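Local coordinates for protein CD180 antigen (Mus musculus, PDB 3T6Q) that probably cooperates with MD-1 and TLR4 in the innate response of B cells to bacterial lipopolysaccharide, leading to NF-kappa-B activation, at residues C19-N25 against E39-L45; I491-T497 against E518-H522. All coordinates share one frame; numbering follows the deposited sequence.

Interaction 1 (C19-N25 against E39-L45); sequences CENLGLN and EFSFNVL
Cys19 and Glu39, Asn21 and Ser41, and Leu24 and Val44 are joined by three backbone hydrogen bonds that lay residues 19-25 along 39-45. Cys19 N donates to Glu39 O (2.9 Å), Asn21 N to Ser41 O (3.1 Å), and Val44 N to Leu24 O (2.8 Å). Weaker CA-H...O contacts supplement them. Glu20 CA meets the same Ser41 O, and Asn25 CA approaches Val44 O at 3.2 Å with 165° at the hydrogen.

The apolar part centres on the Phe40 ring. Leu24, with CG turned beside its backbone N (chi1 -54°), crosses Phe40 at about a right angle and sets CD1 3.6 Å from Phe40 CE2. Cys19 CB meets Phe40 CD2 at 3.7 Å, and its sulfur lies obliquely to the ring. The Asn43 amide covers one ring face and fills the bend formed by Cys19 to Leu24, as the consensus asparagine of a leucine-rich repeat does.

Among the polar contacts, a water donates to Glu20 OE2 (2.7 Å) and accepts from Ser41 N (3.2 Å). Outside the two segments, the same carboxylate oxygen forms a salt bridge with a basic side chain of another protein chain, and a basic side chain of that chain makes a cation-pi contact with Phe42, so this edge is part of the assembly interface.

Cys19 is tied to Cys8 by a disulfide. The contact thus joins the N-terminal LRRNT cap to the first repeat, continuing the parallel pairing of strands 16-18 and 37-39, while Phe40, Phe42 and Leu45 pass backbone hydrogen bonds on to Asp63, Thr65 and Cys67 of the following repeat.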
# COMPACT_ATOMS: atom_id res chain seq x y z
N CYS A 19 4.61 5.13 -26.80
CA CYS A 19 3.19 5.46 -26.79
C CYS A 19 2.74 6.00 -25.42
O CYS A 19 1.55 5.90 -25.09
CB CYS A 19 2.37 4.22 -27.09
SG CYS A 19 3.09 3.19 -28.38
N GLU A 20 3.67 6.54 -24.65
CA GLU A 20 3.34 7.00 -23.28
C GLU A 20 2.30 8.11 -23.31
O GLU A 20 2.35 8.97 -24.18
CB GLU A 20 4.58 7.55 -22.57
CG GLU A 20 5.65 6.53 -22.28
CD GLU A 20 6.83 7.15 -21.55
OE1 GLU A 20 7.32 8.21 -22.00
OE2 GLU A 20 7.26 6.58 -20.51
N ASN A 21 1.39 8.09 -22.34
CA ASN A 21 0.45 9.20 -22.12
C ASN A 21 -0.58 9.46 -23.19
O ASN A 21 -1.08 10.58 -23.28
CB ASN A 21 1.20 10.52 -21.93
CG ASN A 21 1.85 10.62 -20.60
OD1 ASN A 21 1.22 10.35 -19.59
ND2 ASN A 21 3.13 11.00 -20.59
N LEU A 22 -0.88 8.46 -24.01
CA LEU A 22 -1.85 8.64 -25.10
C LEU A 22 -3.28 8.18 -24.79
O LEU A 22 -4.13 8.19 -25.67
CB LEU A 22 -1.32 7.98 -26.37
CG LEU A 22 -0.09 8.71 -26.95
CD1 LEU A 22 0.57 7.89 -28.05
CD2 LEU A 22 -0.53 10.08 -27.47
N GLY A 23 -3.55 7.80 -23.54
CA GLY A 23 -4.88 7.29 -23.12
C GLY A 23 -5.35 6.02 -23.82
O GLY A 23 -6.55 5.83 -23.98
N LEU A 24 -4.43 5.12 -24.20
CA LEU A 24 -4.78 3.97 -25.04
C LEU A 24 -5.34 2.79 -24.25
O LEU A 24 -4.87 2.51 -23.15
CB LEU A 24 -3.58 3.50 -25.87
CG LEU A 24 -2.84 4.51 -26.76
CD1 LEU A 24 -1.54 3.89 -27.27
CD2 LEU A 24 -3.71 4.95 -27.92
N ASN A 25 -6.35 2.14 -24.83
CA ASN A 25 -7.04 0.98 -24.25
C ASN A 25 -6.65 -0.32 -24.92
O ASN A 25 -7.08 -1.39 -24.50
CB ASN A 25 -8.56 1.13 -24.36
CG ASN A 25 -9.08 2.37 -23.66
OD1 ASN A 25 -8.75 2.63 -22.51
ND2 ASN A 25 -9.92 3.13 -24.35
N GLU A 39 7.30 1.29 -25.07
CA GLU A 39 7.16 2.14 -23.86
C GLU A 39 5.71 2.52 -23.86
O GLU A 39 5.27 3.37 -24.64
CB GLU A 39 8.06 3.37 -24.02
CG GLU A 39 9.45 2.95 -24.48
CD GLU A 39 10.42 4.11 -24.66
OE1 GLU A 39 9.99 5.27 -24.63
OE2 GLU A 39 11.62 3.84 -24.85
N PHE A 40 4.94 1.87 -23.00
CA PHE A 40 3.50 2.04 -23.03
C PHE A 40 2.96 2.66 -21.72
O PHE A 40 1.78 2.51 -21.42
CB PHE A 40 2.86 0.66 -23.31
CG PHE A 40 1.54 0.72 -24.06
CD1 PHE A 40 0.33 0.50 -23.40
CD2 PHE A 40 1.51 0.98 -25.42
CE1 PHE A 40 -0.89 0.56 -24.09
CE2 PHE A 40 0.31 1.04 -26.12
CZ PHE A 40 -0.89 0.83 -25.46
N SER A 41 3.83 3.32 -20.95
CA SER A 41 3.41 3.84 -19.64
C SER A 41 2.31 4.87 -19.75
O SER A 41 2.19 5.58 -20.74
CB SER A 41 4.58 4.43 -18.86
OG SER A 41 5.21 5.47 -19.58
N PHE A 42 1.51 4.95 -18.69
CA PHE A 42 0.48 5.98 -18.52
C PHE A 42 -0.64 5.86 -19.55
O PHE A 42 -1.18 6.87 -20.01
CB PHE A 42 1.07 7.39 -18.50
CG PHE A 42 2.04 7.64 -17.35
CD1 PHE A 42 3.41 7.61 -17.55
CD2 PHE A 42 1.56 7.93 -16.06
CE1 PHE A 42 4.30 7.85 -16.51
CE2 PHE A 42 2.45 8.19 -15.02
CZ PHE A 42 3.82 8.13 -15.24
N ASN A 43 -0.98 4.63 -19.92
CA ASN A 43 -2.17 4.41 -20.73
C ASN A 43 -3.24 3.80 -19.85
O ASN A 43 -3.20 3.98 -18.60
CB ASN A 43 -1.83 3.60 -21.99
CG ASN A 43 -1.03 4.41 -22.98
OD1 ASN A 43 0.15 4.11 -23.28
ND2 ASN A 43 -1.62 5.50 -23.47
N VAL A 44 -4.22 3.13 -20.45
CA VAL A 44 -5.41 2.70 -19.69
C VAL A 44 -5.84 1.29 -20.08
O VAL A 44 -6.60 1.12 -21.05
CB VAL A 44 -6.61 3.65 -19.88
CG1 VAL A 44 -7.73 3.25 -18.92
CG2 VAL A 44 -6.21 5.11 -19.65
N LEU A 45 -5.40 0.30 -19.28
CA LEU A 45 -5.60 -1.12 -19.57
C LEU A 45 -6.18 -1.88 -18.37
O LEU A 45 -5.47 -2.64 -17.70
CB LEU A 45 -4.26 -1.76 -20.00
CG LEU A 45 -3.58 -1.11 -21.21
CD1 LEU A 45 -2.18 -1.71 -21.26
CD2 LEU A 45 -4.30 -1.34 -22.54
O HOH W 1 6.92 4.02 -21.22

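Interaction 2 (I491-T497 against E518-H522); sequences IDQHAFT and EALSH
Ala519 is pressed into the bend of residues 491-497, its CB 3.7 Å from Ile491 CG2 and also close to the Asp492 carbonyl. The same CB also touches Phe496 CD2 at 3.8 Å, while Ala519 O lies near the plane of the Phe496 ring, at its edge. The small side chain lets the backbones come close: Ala519 CA directs its hydrogen almost straight at Gln493 O (CA...O 3.5 Å, 171° at H).

Gln493 contributes mainly through that carbonyl and its CB, which lies beside Glu518 CG, a contact left doubtful by the two conformers of Glu518. A water stitches the contact together, donating to Gln493 O (2.8 Å) and Ala519 O (2.7 Å) and accepting from Phe496 N (2.7 Å). It thereby satisfies three backbone groups that make no clear direct hydrogen bond across the segments. The bend itself is a pair of type I turns, the first begun by an Asx turn in which Asp492 OD2 accepts from His494 N.

Beyond Phe496, the His522 ring is covered on one face by Thr497 CA, a CH-pi contact 4.0 Å from the ring centroid. With CG held between the backbone N and carbonyl carbon (chi1 62°), the imidazole reaches back to residues 491-497, and its NE2 is hydrogen-bonded to Leu499 O.

Phe496 points into the core, packing on Ile466 of strand 465-466 and on Leu472, Leu483 and Met502, consistent with the consensus phenylalanine of the repeat. The contact stacks the loop after strand 490-491, in repeat 17, on the loop between strands 504-506 and 527-529, in repeat 18, and Glu518 and Ser521 in turn touch Ile545 of helix 543-547.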
# COMPACT_ATOMS: atom_id res chain seq x y z
N ILE A 491 39.34 33.50 -36.08
CA ILE A 491 40.46 32.61 -35.81
C ILE A 491 41.37 32.77 -37.00
O ILE A 491 40.96 32.54 -38.15
CB ILE A 491 39.99 31.13 -35.65
CG1 ILE A 491 38.90 31.01 -34.56
CG2 ILE A 491 41.18 30.19 -35.36
CD1 ILE A 491 38.44 29.59 -34.31
N ASP A 492 42.60 33.21 -36.76
CA ASP A 492 43.59 33.29 -37.81
C ASP A 492 43.74 31.94 -38.53
O ASP A 492 43.70 30.89 -37.88
CB ASP A 492 44.93 33.73 -37.20
CG ASP A 492 45.94 34.11 -38.26
OD1 ASP A 492 46.01 35.30 -38.57
OD2 ASP A 492 46.62 33.22 -38.81
N GLN A 493 43.94 31.95 -39.85
CA GLN A 493 44.09 30.71 -40.61
C GLN A 493 45.25 29.81 -40.17
O GLN A 493 45.24 28.60 -40.48
CB GLN A 493 44.28 31.00 -42.11
CG GLN A 493 45.48 31.88 -42.43
CD GLN A 493 45.73 31.95 -43.93
OE1 GLN A 493 45.60 30.95 -44.65
NE2 GLN A 493 46.11 33.12 -44.40
N HIS A 494 46.24 30.40 -39.51
CA HIS A 494 47.42 29.67 -39.05
C HIS A 494 47.40 29.44 -37.56
O HIS A 494 48.40 28.99 -37.02
CB HIS A 494 48.73 30.37 -39.48
CG HIS A 494 48.94 30.38 -40.97
ND1 HIS A 494 49.02 29.23 -41.70
CD2 HIS A 494 49.02 31.43 -41.88
CE1 HIS A 494 49.17 29.55 -43.01
NE2 HIS A 494 49.16 30.89 -43.11
N ALA A 495 46.27 29.72 -36.90
CA ALA A 495 46.17 29.59 -35.43
C ALA A 495 46.43 28.19 -34.85
O ALA A 495 46.86 28.07 -33.69
CB ALA A 495 44.82 30.10 -34.94
N PHE A 496 46.11 27.17 -35.62
CA PHE A 496 46.12 25.79 -35.13
C PHE A 496 47.10 24.94 -35.93
O PHE A 496 47.07 23.71 -35.82
CB PHE A 496 44.73 25.15 -35.29
CG PHE A 496 43.63 25.83 -34.51
CD1 PHE A 496 43.86 26.43 -33.27
CD2 PHE A 496 42.33 25.81 -35.02
CE1 PHE A 496 42.80 27.01 -32.55
CE2 PHE A 496 41.27 26.37 -34.30
CZ PHE A 496 41.52 26.97 -33.07
N THR A 497 47.94 25.58 -36.76
CA THR A 497 48.82 24.86 -37.69
C THR A 497 49.80 23.85 -37.02
O THR A 497 50.08 22.79 -37.59
CB THR A 497 49.61 25.82 -38.62
OG1 THR A 497 48.71 26.81 -39.16
CG2 THR A 497 50.21 25.05 -39.80
N GLU A 518 39.19 27.90 -42.47
CA GLU A 518 40.61 27.91 -42.93
C GLU A 518 41.65 27.52 -41.87
O GLU A 518 42.77 27.13 -42.21
CB GLU A 518 40.98 29.27 -43.54
CG GLU A 518 42.24 29.26 -44.39
CD GLU A 518 42.14 28.42 -45.66
OE1 GLU A 518 43.18 27.90 -46.11
OE2 GLU A 518 41.03 28.28 -46.24
N ALA A 519 41.29 27.64 -40.60
CA ALA A 519 42.15 27.25 -39.49
C ALA A 519 42.26 25.72 -39.33
O ALA A 519 43.16 25.25 -38.64
CB ALA A 519 41.60 27.86 -38.19
N LEU A 520 41.34 24.97 -39.97
CA LEU A 520 41.32 23.50 -39.95
C LEU A 520 41.87 22.90 -41.25
O LEU A 520 41.70 21.70 -41.48
CB LEU A 520 39.90 22.98 -39.69
CG LEU A 520 39.41 23.75 -38.45
CD1 LEU A 520 37.99 24.24 -38.46
CD2 LEU A 520 39.87 23.05 -37.18
N SER A 521 42.49 23.73 -42.10
CA SER A 521 42.86 23.29 -43.45
C SER A 521 43.83 22.11 -43.49
O SER A 521 43.75 21.30 -44.40
CB SER A 521 43.42 24.44 -44.29
OG SER A 521 44.70 24.84 -43.82
N HIS A 522 44.74 22.03 -42.53
CA HIS A 522 45.75 20.97 -42.45
C HIS A 522 45.25 19.68 -41.85
O HIS A 522 46.03 18.72 -41.67
CB HIS A 522 46.94 21.46 -41.63
CG HIS A 522 46.59 21.81 -40.18
ND1 HIS A 522 45.73 22.81 -39.87
CD2 HIS A 522 46.99 21.24 -38.97
CE1 HIS A 522 45.61 22.89 -38.52
NE2 HIS A 522 46.37 21.93 -37.98
O HOH W 2 45.34 26.87 -38.24
O HOH W 3 46.31 25.33 -40.98

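How the interactions relate
Interactions 1 and 2 lie in the two arms of the curved leucine-rich repeat solenoid, with centres 53 Å apart and nearest atoms about 36 Å apart, so neither touches the other. Both use the same principle of one coil stacking on the next, but at different places along it. Residues 19-25 and 39-45 begin the solenoid, joining the disulfide-bonded N-terminal cap to repeat 1 just after the parallel strands, and carry a face that meets another protein chain, probably MD-1. Residues 491-497 and 518-522 stack the loops of repeats 17 and 18 farther along the chain, where no other protein chain of the assembly touches them.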